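Long-range contact in alpha-galactosidase (Thermus thermophilus, PDB 6LCJ), which probably hydrolyses terminal alpha-galactosidic bonds as a hexameric glycoside hydrolase of family GH36: residues E[6-18]-E[26-39]. Residues are numbered along the deposited sequence; the frame is centred on the assembly and turned at random.
Sequences LNLGGAEVFLRAE and GVRLWGREVRVFPP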
loop_
_atom_site.group_PDB
_atom_site.type_symbol
_atom_site.label_atom_id
_atom_site.label_comp_id
_atom_site.label_asym_id
_atom_site.label_seq_id
_atom_site.Cartn_x
_atom_site.Cartn_y
_atom_site.Cartn_z
ATOM N N LEU E 6 -45.380 16.298 -11.413
ATOM C CA LEU E 6 -46.064 16.782 -12.598
ATOM C C LEU E 6 -46.238 15.654 -13.595
ATOM O O LEU E 6 -45.615 14.593 -13.494
ATOM C CB LEU E 6 -45.327 17.950 -13.258
ATOM C CG LEU E 6 -44.003 17.618 -13.926
ATOM C CD1 LEU E 6 -43.810 18.463 -15.157
ATOM C CD2 LEU E 6 -42.956 17.949 -12.963
ATOM N N ASN E 7 -47.110 15.910 -14.564
ATOM C CA ASN E 7 -47.314 15.025 -15.699
ATOM C C ASN E 7 -46.601 15.622 -16.906
ATOM O O ASN E 7 -46.776 16.807 -17.211
ATOM C CB ASN E 7 -48.804 14.838 -15.975
ATOM C CG ASN E 7 -49.069 14.357 -17.376
ATOM O OD1 ASN E 7 -49.757 15.027 -18.150
ATOM N ND2 ASN E 7 -48.522 13.189 -17.719
ATOM N N LEU E 8 -45.780 14.817 -17.580
ATOM C CA LEU E 8 -44.838 15.373 -18.546
ATOM C C LEU E 8 -44.984 14.771 -19.936
ATOM O O LEU E 8 -45.175 15.519 -20.903
ATOM C CB LEU E 8 -43.405 15.212 -18.035
ATOM C CG LEU E 8 -42.434 16.246 -18.608
ATOM C CD1 LEU E 8 -43.015 17.662 -18.602
ATOM C CD2 LEU E 8 -41.124 16.185 -17.856
ATOM N N GLY E 9 -44.876 13.458 -20.087
ATOM C CA GLY E 9 -45.042 12.897 -21.416
ATOM C C GLY E 9 -46.137 11.860 -21.436
ATOM O O GLY E 9 -45.965 10.759 -21.972
ATOM N N GLY E 10 -47.279 12.208 -20.850
ATOM C CA GLY E 10 -48.229 11.186 -20.490
ATOM C C GLY E 10 -47.808 10.369 -19.298
ATOM O O GLY E 10 -48.400 9.318 -19.043
ATOM N N ALA E 11 -46.792 10.819 -18.562
ATOM C CA ALA E 11 -46.277 10.115 -17.399
ATOM C C ALA E 11 -46.217 11.063 -16.211
ATOM O O ALA E 11 -46.159 12.285 -16.364
ATOM C CB ALA E 11 -44.884 9.523 -17.665
ATOM N N GLU E 12 -46.229 10.470 -15.021
ATOM C CA GLU E 12 -46.094 11.195 -13.763
ATOM C C GLU E 12 -44.621 11.220 -13.358
ATOM O O GLU E 12 -44.021 10.165 -13.123
ATOM C CB GLU E 12 -46.938 10.517 -12.686
ATOM C CG GLU E 12 -46.968 11.214 -11.348
ATOM C CD GLU E 12 -47.764 10.430 -10.319
ATOM O OE1 GLU E 12 -47.686 9.176 -10.332
ATOM O OE2 GLU E 12 -48.469 11.067 -9.505
ATOM N N VAL E 13 -44.034 12.411 -13.280
ATOM C CA VAL E 13 -42.605 12.551 -13.025
ATOM C C VAL E 13 -42.413 13.294 -11.711
ATOM O O VAL E 13 -43.033 14.339 -11.483
ATOM C CB VAL E 13 -41.888 13.271 -14.181
ATOM C CG1 VAL E 13 -40.399 13.342 -13.915
ATOM C CG2 VAL E 13 -42.175 12.559 -15.507
ATOM N N PHE E 14 -41.570 12.750 -10.848
ATOM C CA PHE E 14 -41.272 13.366 -9.568
ATOM C C PHE E 14 -39.937 14.086 -9.667
ATOM O O PHE E 14 -39.017 13.619 -10.348
ATOM C CB PHE E 14 -41.245 12.316 -8.454
ATOM C CG PHE E 14 -42.571 11.647 -8.240
ATOM C CD1 PHE E 14 -43.612 12.327 -7.628
ATOM C CD2 PHE E 14 -42.791 10.351 -8.688
ATOM C CE1 PHE E 14 -44.841 11.720 -7.453
ATOM C CE2 PHE E 14 -44.017 9.742 -8.517
ATOM C CZ PHE E 14 -45.040 10.427 -7.891
ATOM N N LEU E 15 -39.836 15.236 -9.004
ATOM C CA LEU E 15 -38.603 15.997 -9.087
ATOM C C LEU E 15 -38.461 16.901 -7.882
ATOM O O LEU E 15 -39.417 17.187 -7.160
ATOM C CB LEU E 15 -38.522 16.856 -10.353
ATOM C CG LEU E 15 -39.474 18.042 -10.279
ATOM C CD1 LEU E 15 -38.898 19.295 -10.871
ATOM C CD2 LEU E 15 -40.660 17.627 -11.013
ATOM N N ARG E 16 -37.241 17.379 -7.708
ATOM C CA ARG E 16 -36.905 18.309 -6.652
ATOM C C ARG E 16 -36.243 19.518 -7.287
ATOM O O ARG E 16 -35.162 19.402 -7.867
ATOM C CB ARG E 16 -35.984 17.653 -5.631
ATOM C CG ARG E 16 -36.190 18.203 -4.259
ATOM C CD ARG E 16 -35.283 17.521 -3.296
ATOM N NE ARG E 16 -35.131 18.324 -2.099
ATOM C CZ ARG E 16 -34.837 17.817 -0.912
ATOM N NH1 ARG E 16 -34.669 16.503 -0.775
ATOM N NH2 ARG E 16 -34.712 18.626 0.130
ATOM N N ALA E 17 -36.900 20.666 -7.192
ATOM C CA ALA E 17 -36.380 21.901 -7.747
ATOM C C ALA E 17 -36.941 23.050 -6.925
ATOM O O ALA E 17 -37.875 22.875 -6.142
ATOM C CB ALA E 17 -36.740 22.043 -9.231
ATOM N N GLU E 18 -36.354 24.231 -7.102
ATOM C CA GLU E 18 -36.811 25.398 -6.363
ATOM C C GLU E 18 -37.958 26.120 -7.051
ATOM O O GLU E 18 -38.703 26.843 -6.384
ATOM C CB GLU E 18 -35.671 26.378 -6.141
ATOM C CG GLU E 18 -34.472 25.745 -5.481
ATOM C CD GLU E 18 -33.390 26.756 -5.185
ATOM O OE1 GLU E 18 -32.203 26.356 -5.185
ATOM O OE2 GLU E 18 -33.728 27.949 -4.965
ATOM N N GLY E 26 -42.142 21.128 -22.757
ATOM C CA GLY E 26 -41.910 20.588 -21.433
ATOM C C GLY E 26 -42.095 21.639 -20.363
ATOM O O GLY E 26 -43.090 22.374 -20.367
ATOM N N VAL E 27 -41.135 21.739 -19.447
ATOM C CA VAL E 27 -41.218 22.662 -18.326
ATOM C C VAL E 27 -39.847 23.282 -18.101
ATOM O O VAL E 27 -38.833 22.832 -18.631
ATOM C CB VAL E 27 -41.702 21.978 -17.024
ATOM C CG1 VAL E 27 -43.172 21.590 -17.123
ATOM C CG2 VAL E 27 -40.819 20.766 -16.702
ATOM N N ARG E 28 -39.829 24.311 -17.269
ATOM C CA ARG E 28 -38.607 25.007 -16.907
ATOM C C ARG E 28 -38.458 24.964 -15.393
ATOM O O ARG E 28 -39.367 25.372 -14.664
ATOM C CB ARG E 28 -38.630 26.444 -17.414
ATOM C CG ARG E 28 -37.342 27.173 -17.177
ATOM C CD ARG E 28 -37.425 28.599 -17.681
ATOM N NE ARG E 28 -37.681 28.677 -19.114
ATOM C CZ ARG E 28 -36.876 29.307 -19.962
ATOM N NH1 ARG E 28 -35.770 29.904 -19.500
ATOM N NH2 ARG E 28 -37.174 29.338 -21.260
ATOM N N LEU E 29 -37.320 24.459 -14.932
ATOM C CA LEU E 29 -36.998 24.356 -13.519
ATOM C C LEU E 29 -36.043 25.473 -13.142
ATOM O O LEU E 29 -35.390 26.071 -14.001
ATOM C CB LEU E 29 -36.367 22.996 -13.208
ATOM C CG LEU E 29 -37.104 21.785 -13.788
ATOM C CD1 LEU E 29 -36.421 20.494 -13.366
ATOM C CD2 LEU E 29 -38.576 21.786 -13.365
ATOM N N TRP E 30 -35.969 25.761 -11.843
ATOM C CA TRP E 30 -34.928 26.638 -11.326
ATOM C C TRP E 30 -34.205 25.983 -10.166
ATOM O O TRP E 30 -34.829 25.309 -9.343
ATOM C CB TRP E 30 -35.479 27.970 -10.869
ATOM C CG TRP E 30 -35.141 29.001 -11.837
ATOM C CD1 TRP E 30 -33.977 29.723 -11.909
ATOM C CD2 TRP E 30 -35.949 29.413 -12.943
ATOM N NE1 TRP E 30 -34.025 30.579 -12.993
ATOM C CE2 TRP E 30 -35.227 30.409 -13.640
ATOM C CE3 TRP E 30 -37.223 29.049 -13.400
ATOM C CZ2 TRP E 30 -35.738 31.041 -14.773
ATOM C CZ3 TRP E 30 -37.725 29.676 -14.520
ATOM C CH2 TRP E 30 -36.987 30.665 -15.193
ATOM N N GLY E 31 -32.890 26.184 -10.104
ATOM C CA GLY E 31 -32.143 25.714 -8.957
ATOM C C GLY E 31 -30.702 25.360 -9.224
ATOM O O GLY E 31 -30.370 24.785 -10.266
ATOM N N ARG E 32 -29.830 25.705 -8.278
ATOM C CA ARG E 32 -28.439 25.286 -8.373
ATOM C C ARG E 32 -28.337 23.776 -8.524
ATOM O O ARG E 32 -27.511 23.275 -9.295
ATOM C CB ARG E 32 -27.655 25.762 -7.150
ATOM C CG ARG E 32 -26.192 26.067 -7.445
ATOM C CD ARG E 32 -25.309 25.844 -6.224
ATOM N NE ARG E 32 -23.893 25.707 -6.573
ATOM C CZ ARG E 32 -23.133 24.666 -6.219
ATOM N NH1 ARG E 32 -23.654 23.670 -5.512
ATOM N NH2 ARG E 32 -21.852 24.612 -6.575
ATOM N N GLU E 33 -29.178 23.032 -7.814
ATOM C CA GLU E 33 -29.234 21.587 -7.972
ATOM C C GLU E 33 -30.678 21.157 -8.157
ATOM O O GLU E 33 -31.563 21.627 -7.439
ATOM C CB GLU E 33 -28.619 20.850 -6.781
ATOM C CG GLU E 33 -28.424 19.382 -7.098
ATOM C CD GLU E 33 -27.755 18.614 -5.989
ATOM O OE1 GLU E 33 -26.733 19.099 -5.442
ATOM O OE2 GLU E 33 -28.269 17.521 -5.662
ATOM N N VAL E 34 -30.915 20.279 -9.127
ATOM C CA VAL E 34 -32.248 19.758 -9.388
ATOM C C VAL E 34 -32.151 18.247 -9.518
ATOM O O VAL E 34 -31.135 17.703 -9.957
ATOM C CB VAL E 34 -32.902 20.386 -10.645
ATOM C CG1 VAL E 34 -33.039 21.904 -10.477
ATOM C CG2 VAL E 34 -32.120 20.046 -11.903
ATOM N N ARG E 35 -33.211 17.566 -9.100
ATOM C CA ARG E 35 -33.259 16.115 -9.120
ATOM C C ARG E 35 -34.535 15.695 -9.820
ATOM O O ARG E 35 -35.619 16.135 -9.441
ATOM C CB ARG E 35 -33.203 15.541 -7.703
ATOM C CG ARG E 35 -31.956 15.946 -6.956
ATOM C CD ARG E 35 -31.602 14.955 -5.872
ATOM N NE ARG E 35 -30.323 15.297 -5.270
ATOM C CZ ARG E 35 -29.850 14.767 -4.154
ATOM N NH1 ARG E 35 -30.563 13.863 -3.498
ATOM N NH2 ARG E 35 -28.662 15.150 -3.692
ATOM N N VAL E 36 -34.404 14.863 -10.845
ATOM C CA VAL E 36 -35.536 14.379 -11.620
ATOM C C VAL E 36 -35.499 12.863 -11.569
ATOM O O VAL E 36 -34.445 12.263 -11.807
ATOM C CB VAL E 36 -35.489 14.885 -13.075
ATOM C CG1 VAL E 36 -36.629 14.299 -13.876
ATOM C CG2 VAL E 36 -35.521 16.406 -13.122
ATOM N N PHE E 37 -36.639 12.242 -11.243
ATOM C CA PHE E 37 -36.655 10.790 -11.135
ATOM C C PHE E 37 -37.466 10.205 -12.271
ATOM O O PHE E 37 -38.608 10.627 -12.488
ATOM C CB PHE E 37 -37.224 10.334 -9.790
ATOM C CG PHE E 37 -36.499 10.911 -8.614
ATOM C CD1 PHE E 37 -35.475 10.209 -8.002
ATOM C CD2 PHE E 37 -36.819 12.175 -8.146
ATOM C CE1 PHE E 37 -34.791 10.760 -6.937
ATOM C CE2 PHE E 37 -36.138 12.737 -7.088
ATOM C CZ PHE E 37 -35.125 12.031 -6.476
ATOM N N PRO E 38 -36.906 9.268 -13.029
ATOM C CA PRO E 38 -37.637 8.674 -14.126
ATOM C C PRO E 38 -38.823 7.881 -13.615
ATOM O O PRO E 38 -38.746 7.207 -12.574
ATOM C CB PRO E 38 -36.601 7.758 -14.793
ATOM C CG PRO E 38 -35.623 7.465 -13.721
ATOM C CD PRO E 38 -35.550 8.712 -12.901
ATOM N N PRO E 39 -39.932 7.953 -14.307
ATOM C CA PRO E 39 -41.070 7.094 -13.979
ATOM C C PRO E 39 -40.982 5.758 -14.697
ATOM O O PRO E 39 -42.004 5.140 -15.000
ATOM C CB PRO E 39 -42.260 7.923 -14.459
ATOM C CG PRO E 39 -41.710 8.662 -15.656
ATOM C CD PRO E 39 -40.242 8.905 -15.390
#
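Leu-15 and Leu-29 meet tip to tip between two antiparallel sheets of the N-terminal beta-sandwich, a worked example of how such a domain sets an apolar inner face against an outer face that mixes arginines with phenylalanines. Strand 12-17 runs beside strand 33-37 at 171°, whereas strand 26-30 belongs to the sheet packed over them. On the inner face the packing is tight: Leu-15 CD1 lies 3.5 Å from Leu-29 CD2, put there by a chi1 of 72° that holds CG between the backbone N and the carbonyl carbon. Ala-17 CB rests 3.9 Å from Val-34 CG1 and also touches Leu-29, while the side chains of Val-13 and Val-36 cross, their CG1 atoms in contact; Leu-106 of strand 102-108, in the same sheet as Leu-29 and touching it there, packs across the sandwich on Val-34 and Val-36. Between the edges of the two strands, Arg-16 N gives a 2.7 Å bond to Arg-35 O, and Arg-35 N returns one of 2.9 Å to Arg-16 O. At the strand's end Glu-18 N reaches Trp-30 O (2.9 Å), tying it to the other sheet.

The outer face is looser. Arg-16 and Arg-35 touch through their CB atoms, 4.1 Å apart, and beyond that the two chains diverge. Arg-35, extended from CG to NE, turns its guanidinium side-on to Glu-33, NE and NH2 both bonding to OE2 at 3.1 Å; NH2 also bonds to Asp-256 O of a second subunit. A leucine in its place would probably leave Glu-33 with Arg-125 but without this second charged mate, and the Asp-256 carbonyl of the second subunit without this donor. Apolar contacts, with one backbone hydrogen bond at Glu-18, thus join the sheets within the chain, while the mixed outer face, where Phe-14 also makes a cation-pi contact with Arg-249 of that subunit, serves the hexamer interface.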